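Local coordinates for protein rhodopsin (PDB 6KFQ) that binds retinal and works as a highly thermostable, light-driven proton pump in the membrane of the bacterium Rubrobacter xylanophilus, at residues R32-I37 with C87-A92; L24-E29 with S218-L223; T157-Q162 with L223-S228. All coordinates share one frame; numbering follows the deposited sequence.

Contact 1: residues R32-I37 with C87-A92; sequences RYFFVI and CLLALA. With SO4 (sulfate ion), chain T.
Two neighbouring transmembrane helices of the seven-helix rhodopsin bundle meet here, the start of helix 32-53 against the last turn of helix 70-90. Leu-88 carries most of the contact. Its CD1 methyl reaches across the gap and touches two residues one helical turn apart, Tyr-33 through CE1 at 3.7 Å and Ile-37 through CD1 at 3.6 Å. Lower on the same side chain, Leu-88 CB packs 3.5 Å from CE1 of Phe-34, the phenyl ring and the leucine running alongside one another with opposite headings. The ring edge points, in plane, at Leu-88 C and Leu-89 N, and CZ of Phe-34 also approaches Leu-89 CD2, at 4.0 Å. Tyr-33 has CG wedged between the backbone N and the carbonyl carbon (chi1 58°), which brings its CE1 over one face of the Phe-34 ring, displaced from the ring centre. A sulfate, likely a crystallisation additive, sits beside Arg-32 and Tyr-33: Arg-32 N donates to its O3 at 3.0 Å and Tyr-33 N gives a weak bond to O1. No hydrogen bond joins the two segments, and aliphatic and aromatic groups bridge them, as is typical of apolar helix-helix packing in a microbial rhodopsin bundle.

Contact 2: residues L24-E29 with S218-L223; sequences LTNAPE and SSRQAL
The irregular segment that follows helix 2-23 and the first turn of helix 220-228 come closest at Pro-28 and Leu-223, whose CA atoms are 6.4 Å apart. Arg-220 does most of the holding. Its chain bends at chi3 (52°), which swings the guanidinium end-on toward the carbonyl of Asn-26. Both terminal nitrogens grip that single oxygen: Asn-26 O lies 2.6 Å from Arg-220 NH1 and 2.7 Å from NH2, close to the guanidinium plane. NH2 comes nearly along the C=O axis, whereas NH1 stands above the carbonyl plane. The flat group is also filled in from both faces. Over one lies the Asn-26 amide, turned only 17° from it, with ND2 3.7 Å from NH2 of Arg-220; against the opposite face rests the Pro-28 ring, whose CD is 3.7 Å from NH1 of Arg-220. Beyond the arginine, Pro-28 CG touches Leu-223 CB at 4.0 Å. An alanine in place of Arg-220 would probably loosen the join between loop and helix, since both bonds to the carbonyl and the filling between amide and proline would go. The contact holds the guanidinium flat and directs it, but with a neutral carbonyl as acceptor it is unlikely to neutralise the charge.

Contact 3: residues T157-Q162 with L223-S228; sequences TPAVAQ and LSDIGS
Thr-157 and Asp-225 form the polar centre of this junction between the start of helix 158-184 and the short helix 220-228. The threonine hydroxyl donates to the carboxylate, with OG1 of Thr-157 2.6 Å from OD2 of Asp-225, and it arrives from above the carboxylate plane, 36° out of it. The same oxygen is lined by carbon: CB of Thr-157 lies 3.3 Å away from Asp-225 OD2, and the methyl CB of Ala-159 approaches OD2 to 3.7 Å. Beside this polar pair runs an apolar one. Val-160 CG2 packs on Ile-226 CG1 at 3.6 Å, the two side chains crossing at about a right angle, and the same methyl of Val-160 rests 3.9 Å from CB of Asp-225.

Torsions and helix ends set these groups in place. Thr-157 is the N-cap of helix 158-184, and its OG1 occupies the crowded position between backbone N and carbonyl carbon (chi1 61°). From there it can also accept a weak capping bond from Val-160 N, at 3.5 Å from Thr-157 OG1, while donating to the aspartate. The helix segments approach to 9.0 Å between axes and cross at -121°; within these segments the N-cap and the first turn meet the short helix. Further out, Ala-222 packs against Val-160, and Ile-226 also leans on Tyr-33 and Phe-34 of helix 32-53.

The hydroxyl thus has two roles, accepting a weak bond from the backbone N-H of Val-160 and donating to the carboxylate. Because that carboxylate faces the N-terminal end of helix 158-184, the helix dipole is likely to stabilise its negative charge and to keep Asp-225 ionised.

In the fold
From the N terminus, the chain leaves helix 2-23 through the segment that opens contact 2, then enters helix 32-53, where contact 1 begins. Contact 1 closes first, after about fifty residues, by bringing in the end of helix 70-90. Contact 3 opens later, at the start of helix 158-184. Contact 2 is completed only at helix 220-228, so its long loop contains all of contact 1, while contact 3 crosses it by ending further along that same helix. Leu-223 is shared by contacts 2 and 3 and also packs on Phe-34 and Phe-35. Contacts 2 and 3 tie helix 220-228 to the segment after helix 2-23 and to helix 158-184, while contact 1 joins helices 32-53 and 70-90 beside it.

Contact 1: residues R32-I37 with C87-A92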
loop_
_atom_site.group_PDB
_atom_site.type_symbol
_atom_site.label_atom_id
_atom_site.label_comp_id
_atom_site.label_asym_id
_atom_site.label_seq_id
_atom_site.Cartn_x
_atom_site.Cartn_y
_atom_site.Cartn_z
ATOM N N ARG A 32 3.378 -19.951 -4.164
ATOM C CA ARG A 32 4.000 -19.091 -5.167
ATOM C C ARG A 32 3.159 -17.849 -5.449
ATOM O O ARG A 32 3.702 -16.820 -5.867
ATOM C CB ARG A 32 4.259 -19.884 -6.452
ATOM C CG ARG A 32 3.502 -19.400 -7.680
ATOM C CD ARG A 32 3.786 -20.292 -8.884
ATOM N NE ARG A 32 3.308 -19.703 -10.132
ATOM N N TYR A 33 1.845 -17.908 -5.197
ATOM C CA TYR A 33 1.009 -16.746 -5.485
ATOM C C TYR A 33 1.323 -15.579 -4.555
ATOM O O TYR A 33 1.141 -14.424 -4.947
ATOM C CB TYR A 33 -0.479 -17.108 -5.414
ATOM C CG TYR A 33 -0.944 -17.667 -4.087
ATOM C CD1 TYR A 33 -1.496 -16.844 -3.113
ATOM C CD2 TYR A 33 -0.843 -19.023 -3.818
ATOM C CE1 TYR A 33 -1.920 -17.358 -1.900
ATOM C CE2 TYR A 33 -1.270 -19.547 -2.619
ATOM C CZ TYR A 33 -1.806 -18.716 -1.663
ATOM O OH TYR A 33 -2.216 -19.263 -0.471
ATOM N N PHE A 34 1.801 -15.850 -3.337
ATOM C CA PHE A 34 2.249 -14.763 -2.466
ATOM C C PHE A 34 3.412 -14.009 -3.095
ATOM O O PHE A 34 3.436 -12.772 -3.115
ATOM C CB PHE A 34 2.661 -15.312 -1.100
ATOM C CG PHE A 34 1.511 -15.602 -0.181
ATOM C CD1 PHE A 34 0.743 -14.572 0.331
ATOM C CD2 PHE A 34 1.216 -16.905 0.192
ATOM C CE1 PHE A 34 -0.318 -14.837 1.192
ATOM C CE2 PHE A 34 0.157 -17.177 1.052
ATOM C CZ PHE A 34 -0.609 -16.140 1.551
ATOM N N PHE A 35 4.396 -14.747 -3.610
ATOM C CA PHE A 35 5.560 -14.117 -4.221
ATOM C C PHE A 35 5.166 -13.320 -5.457
ATOM O O PHE A 35 5.718 -12.242 -5.714
ATOM C CB PHE A 35 6.607 -15.189 -4.562
ATOM C CG PHE A 35 7.174 -15.875 -3.350
ATOM C CD1 PHE A 35 8.417 -15.522 -2.859
ATOM C CD2 PHE A 35 6.437 -16.837 -2.670
ATOM C CE1 PHE A 35 8.928 -16.128 -1.731
ATOM C CE2 PHE A 35 6.939 -17.445 -1.538
ATOM C CZ PHE A 35 8.187 -17.097 -1.069
ATOM N N VAL A 36 4.195 -13.823 -6.220
ATOM C CA VAL A 36 3.744 -13.123 -7.419
ATOM C C VAL A 36 3.022 -11.831 -7.046
ATOM O O VAL A 36 3.291 -10.767 -7.615
ATOM C CB VAL A 36 2.853 -14.045 -8.269
ATOM C CG1 VAL A 36 2.293 -13.297 -9.462
ATOM C CG2 VAL A 36 3.638 -15.264 -8.719
ATOM N N ILE A 37 2.096 -11.906 -6.085
ATOM C CA ILE A 37 1.358 -10.717 -5.658
ATOM C C ILE A 37 2.308 -9.666 -5.111
ATOM O O ILE A 37 2.168 -8.470 -5.398
ATOM C CB ILE A 37 0.299 -11.092 -4.605
ATOM C CG1 ILE A 37 -0.760 -12.028 -5.196
ATOM C CG2 ILE A 37 -0.335 -9.837 -4.023
ATOM C CD1 ILE A 37 -1.799 -12.505 -4.164
ATOM N N CYS A 87 -5.284 -10.766 3.604
ATOM C CA CYS A 87 -6.426 -11.681 3.606
ATOM C C CYS A 87 -5.985 -13.127 3.396
ATOM O O CYS A 87 -6.498 -14.041 4.052
ATOM C CB CYS A 87 -7.426 -11.279 2.524
ATOM S SG CYS A 87 -8.342 -9.752 2.863
ATOM N N LEU A 88 -5.061 -13.359 2.459
ATOM C CA LEU A 88 -4.642 -14.726 2.163
ATOM C C LEU A 88 -3.837 -15.333 3.309
ATOM O O LEU A 88 -3.872 -16.552 3.504
ATOM C CB LEU A 88 -3.843 -14.749 0.861
ATOM C CG LEU A 88 -4.611 -14.221 -0.349
ATOM C CD1 LEU A 88 -3.708 -14.147 -1.573
ATOM C CD2 LEU A 88 -5.822 -15.094 -0.630
ATOM N N LEU A 89 -3.107 -14.512 4.068
ATOM C CA LEU A 89 -2.485 -14.995 5.299
ATOM C C LEU A 89 -3.530 -15.412 6.326
ATOM O O LEU A 89 -3.450 -16.506 6.897
ATOM C CB LEU A 89 -1.586 -13.922 5.905
ATOM C CG LEU A 89 -0.240 -13.626 5.252
ATOM C CD1 LEU A 89 0.455 -12.530 6.051
ATOM C CD2 LEU A 89 0.633 -14.879 5.178
ATOM N N ALA A 90 -4.520 -14.542 6.578
ATOM C CA ALA A 90 -5.429 -14.696 7.716
ATOM C C ALA A 90 -6.532 -15.721 7.465
ATOM O O ALA A 90 -6.934 -16.435 8.392
ATOM C CB ALA A 90 -6.067 -13.346 8.071
ATOM N N LEU A 91 -7.044 -15.806 6.241
ATOM C CA LEU A 91 -8.226 -16.609 5.961
ATOM C C LEU A 91 -7.845 -17.993 5.447
ATOM O O LEU A 91 -7.113 -18.122 4.459
ATOM C CB LEU A 91 -9.128 -15.892 4.951
ATOM C CG LEU A 91 -9.584 -14.480 5.336
ATOM C CD1 LEU A 91 -10.077 -13.716 4.103
ATOM C CD2 LEU A 91 -10.665 -14.505 6.407
ATOM N N ALA A 92 -8.365 -19.028 6.118
ATOM C CA ALA A 92 -8.020 -20.400 5.765
ATOM C C ALA A 92 -8.637 -20.822 4.437
ATOM O O ALA A 92 -8.091 -21.696 3.752
ATOM C CB ALA A 92 -8.456 -21.349 6.880
HETATM S S SO4 T . 1.292 -22.126 -6.245
HETATM O O1 SO4 T . 1.000 -20.718 -5.994
HETATM O O2 SO4 T . 1.457 -22.351 -7.678
HETATM O O3 SO4 T . 2.520 -22.504 -5.549
HETATM O O4 SO4 T . 0.180 -22.939 -5.758
#

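Contact 2: residues L24-E29 with S218-L223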
loop_
_atom_site.group_PDB
_atom_site.type_symbol
_atom_site.label_atom_id
_atom_site.label_comp_id
_atom_site.label_asym_id
_atom_site.label_seq_id
_atom_site.Cartn_x
_atom_site.Cartn_y
_atom_site.Cartn_z
ATOM N N LEU A 24 10.974 -16.278 -5.488
ATOM C CA LEU A 24 9.922 -17.145 -6.009
ATOM C C LEU A 24 10.469 -18.515 -6.386
ATOM O O LEU A 24 9.790 -19.537 -6.211
ATOM C CB LEU A 24 9.258 -16.470 -7.213
ATOM C CG LEU A 24 8.002 -17.063 -7.866
ATOM C CD1 LEU A 24 7.287 -15.988 -8.664
ATOM C CD2 LEU A 24 8.329 -18.231 -8.779
ATOM N N THR A 25 11.705 -18.560 -6.888
ATOM C CA THR A 25 12.265 -19.815 -7.377
ATOM C C THR A 25 12.513 -20.826 -6.261
ATOM O O THR A 25 12.716 -22.010 -6.553
ATOM C CB THR A 25 13.561 -19.541 -8.152
ATOM O OG1 THR A 25 14.594 -19.123 -7.251
ATOM C CG2 THR A 25 13.326 -18.447 -9.177
ATOM N N ASN A 26 12.507 -20.396 -5.000
ATOM C CA ASN A 26 12.596 -21.299 -3.857
ATOM C C ASN A 26 11.366 -21.156 -2.958
ATOM O O ASN A 26 11.432 -21.414 -1.755
ATOM C CB ASN A 26 13.883 -21.053 -3.066
ATOM C CG ASN A 26 14.205 -22.180 -2.090
ATOM O OD1 ASN A 26 13.801 -23.329 -2.287
ATOM N ND2 ASN A 26 14.934 -21.850 -1.028
ATOM N N ALA A 27 10.240 -20.743 -3.534
ATOM C CA ALA A 27 9.019 -20.570 -2.756
ATOM C C ALA A 27 8.511 -21.921 -2.262
ATOM O O ALA A 27 8.564 -22.908 -2.998
ATOM C CB ALA A 27 7.934 -19.900 -3.597
ATOM N N PRO A 28 8.021 -22.007 -1.026
ATOM C CA PRO A 28 7.354 -23.241 -0.599
ATOM C C PRO A 28 6.197 -23.559 -1.533
ATOM O O PRO A 28 5.580 -22.667 -2.117
ATOM C CB PRO A 28 6.873 -22.915 0.816
ATOM C CG PRO A 28 7.838 -21.871 1.290
ATOM C CD PRO A 28 8.163 -21.043 0.078
ATOM N N GLU A 29 5.920 -24.846 -1.700
ATOM C CA GLU A 29 4.913 -25.223 -2.679
ATOM C C GLU A 29 3.529 -24.804 -2.202
ATOM O O GLU A 29 3.252 -24.729 -1.001
ATOM C CB GLU A 29 4.959 -26.721 -2.961
ATOM C CG GLU A 29 4.251 -27.593 -1.962
ATOM C CD GLU A 29 4.243 -29.026 -2.416
ATOM O OE1 GLU A 29 3.304 -29.768 -2.054
ATOM O OE2 GLU A 29 5.178 -29.401 -3.155
ATOM N N SER A 218 10.010 -13.796 3.406
ATOM C CA SER A 218 11.027 -14.497 4.181
ATOM C C SER A 218 10.435 -15.424 5.241
ATOM O O SER A 218 11.181 -16.214 5.835
ATOM C CB SER A 218 11.964 -13.491 4.852
ATOM O OG SER A 218 12.562 -12.642 3.889
ATOM N N SER A 219 9.125 -15.343 5.497
ATOM C CA SER A 219 8.460 -16.185 6.497
ATOM C C SER A 219 8.104 -17.535 5.874
ATOM O O SER A 219 6.937 -17.896 5.692
ATOM C CB SER A 219 7.216 -15.496 7.045
ATOM O OG SER A 219 7.523 -14.267 7.668
ATOM N N ARG A 220 9.152 -18.306 5.578
ATOM C CA ARG A 220 8.980 -19.546 4.830
ATOM C C ARG A 220 8.195 -20.586 5.615
ATOM O O ARG A 220 7.441 -21.364 5.021
ATOM C CB ARG A 220 10.346 -20.110 4.426
ATOM C CG ARG A 220 11.187 -19.133 3.614
ATOM C CD ARG A 220 12.509 -19.767 3.182
ATOM N NE ARG A 220 12.276 -21.042 2.512
ATOM C CZ ARG A 220 11.873 -21.161 1.251
ATOM N NH1 ARG A 220 11.672 -20.084 0.507
ATOM N NH2 ARG A 220 11.676 -22.366 0.730
ATOM N N GLN A 221 8.358 -20.623 6.939
ATOM C CA GLN A 221 7.588 -21.564 7.748
ATOM C C GLN A 221 6.101 -21.274 7.642
ATOM O O GLN A 221 5.289 -22.184 7.439
ATOM C CB GLN A 221 8.031 -21.497 9.207
ATOM C CG GLN A 221 7.139 -22.291 10.151
ATOM C CD GLN A 221 7.397 -21.957 11.604
ATOM O OE1 GLN A 221 8.172 -21.052 11.915
ATOM N NE2 GLN A 221 6.741 -22.682 12.505
ATOM N N ALA A 222 5.727 -20.002 7.782
ATOM C CA ALA A 222 4.327 -19.611 7.656
ATOM C C ALA A 222 3.792 -19.943 6.270
ATOM O O ALA A 222 2.710 -20.523 6.129
ATOM C CB ALA A 222 4.186 -18.121 7.952
ATOM N N LEU A 223 4.546 -19.582 5.231
ATOM C CA LEU A 223 4.137 -19.893 3.866
ATOM C C LEU A 223 3.924 -21.393 3.692
ATOM O O LEU A 223 2.860 -21.833 3.241
ATOM C CB LEU A 223 5.180 -19.361 2.878
ATOM C CG LEU A 223 5.301 -17.831 2.933
ATOM C CD1 LEU A 223 6.282 -17.314 1.900
ATOM C CD2 LEU A 223 3.937 -17.175 2.773
#

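Contact 3: residues T157-Q162 with L223-S228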
loop_
_atom_site.group_PDB
_atom_site.type_symbol
_atom_site.label_atom_id
_atom_site.label_comp_id
_atom_site.label_asym_id
_atom_site.label_seq_id
_atom_site.Cartn_x
_atom_site.Cartn_y
_atom_site.Cartn_z
ATOM N N THR A 157 -1.971 -21.390 11.929
ATOM C CA THR A 157 -0.851 -21.952 12.672
ATOM C C THR A 157 -0.102 -20.830 13.388
ATOM O O THR A 157 -0.196 -19.667 12.995
ATOM C CB THR A 157 0.098 -22.699 11.739
ATOM O OG1 THR A 157 0.629 -21.787 10.772
ATOM C CG2 THR A 157 -0.626 -23.833 11.033
ATOM N N PRO A 158 0.636 -21.155 14.457
ATOM C CA PRO A 158 1.373 -20.105 15.180
ATOM C C PRO A 158 2.270 -19.252 14.294
ATOM O O PRO A 158 2.352 -18.035 14.505
ATOM C CB PRO A 158 2.177 -20.912 16.209
ATOM C CG PRO A 158 1.331 -22.099 16.472
ATOM C CD PRO A 158 0.723 -22.454 15.147
ATOM N N ALA A 159 2.917 -19.843 13.287
ATOM C CA ALA A 159 3.803 -19.053 12.431
ATOM C C ALA A 159 3.015 -18.112 11.534
ATOM O O ALA A 159 3.441 -16.977 11.291
ATOM C CB ALA A 159 4.679 -19.964 11.577
ATOM N N VAL A 160 1.892 -18.583 10.996
ATOM C CA VAL A 160 1.038 -17.716 10.188
ATOM C C VAL A 160 0.476 -16.582 11.037
ATOM O O VAL A 160 0.490 -15.414 10.633
ATOM C CB VAL A 160 -0.085 -18.542 9.533
ATOM C CG1 VAL A 160 -1.099 -17.624 8.866
ATOM C CG2 VAL A 160 0.523 -19.517 8.524
ATOM N N ALA A 161 -0.042 -16.911 12.221
ATOM C CA ALA A 161 -0.570 -15.877 13.108
ATOM C C ALA A 161 0.497 -14.837 13.430
ATOM O O ALA A 161 0.204 -13.638 13.512
ATOM C CB ALA A 161 -1.110 -16.517 14.392
ATOM N N GLN A 162 1.748 -15.273 13.584
ATOM C CA GLN A 162 2.816 -14.356 13.977
ATOM C C GLN A 162 3.180 -13.399 12.847
ATOM O O GLN A 162 3.344 -12.191 13.070
ATOM C CB GLN A 162 4.041 -15.152 14.441
ATOM C CG GLN A 162 5.226 -14.281 14.826
ATOM C CD GLN A 162 6.443 -15.097 15.218
ATOM O OE1 GLN A 162 6.335 -16.277 15.559
ATOM N NE2 GLN A 162 7.610 -14.472 15.171
ATOM N N LEU A 223 4.546 -19.582 5.231
ATOM C CA LEU A 223 4.137 -19.893 3.866
ATOM C C LEU A 223 3.924 -21.393 3.692
ATOM O O LEU A 223 2.860 -21.833 3.241
ATOM C CB LEU A 223 5.180 -19.361 2.878
ATOM C CG LEU A 223 5.301 -17.831 2.933
ATOM C CD1 LEU A 223 6.282 -17.314 1.900
ATOM C CD2 LEU A 223 3.937 -17.175 2.773
ATOM N N SER A 224 4.905 -22.198 4.103
ATOM C CA SER A 224 4.773 -23.643 3.953
ATOM C C SER A 224 3.590 -24.173 4.751
ATOM O O SER A 224 2.911 -25.105 4.310
ATOM C CB SER A 224 6.068 -24.344 4.371
ATOM O OG SER A 224 6.324 -24.174 5.752
ATOM N N ASP A 225 3.325 -23.588 5.925
ATOM C CA ASP A 225 2.122 -23.929 6.681
ATOM C C ASP A 225 0.876 -23.754 5.822
ATOM O O ASP A 225 -0.002 -24.624 5.783
ATOM C CB ASP A 225 2.022 -23.062 7.940
ATOM C CG ASP A 225 2.873 -23.579 9.086
ATOM O OD1 ASP A 225 3.461 -24.671 8.956
ATOM O OD2 ASP A 225 2.943 -22.889 10.127
ATOM N N ILE A 226 0.791 -22.622 5.120
ATOM C CA ILE A 226 -0.364 -22.342 4.272
ATOM C C ILE A 226 -0.345 -23.225 3.032
ATOM O O ILE A 226 -1.381 -23.754 2.614
ATOM C CB ILE A 226 -0.397 -20.845 3.906
ATOM C CG1 ILE A 226 -0.603 -20.003 5.162
ATOM C CG2 ILE A 226 -1.493 -20.552 2.882
ATOM C CD1 ILE A 226 -0.465 -18.518 4.928
ATOM N N GLY A 227 0.833 -23.401 2.426
ATOM C CA GLY A 227 0.918 -24.219 1.227
ATOM C C GLY A 227 0.558 -25.670 1.476
ATOM O O GLY A 227 -0.065 -26.319 0.632
ATOM N N SER A 228 0.937 -26.198 2.644
ATOM C CA SER A 228 0.688 -27.604 2.947
ATOM C C SER A 228 -0.800 -27.913 3.041
ATOM O O SER A 228 -1.223 -29.018 2.685
ATOM C CB SER A 228 1.388 -27.994 4.250
#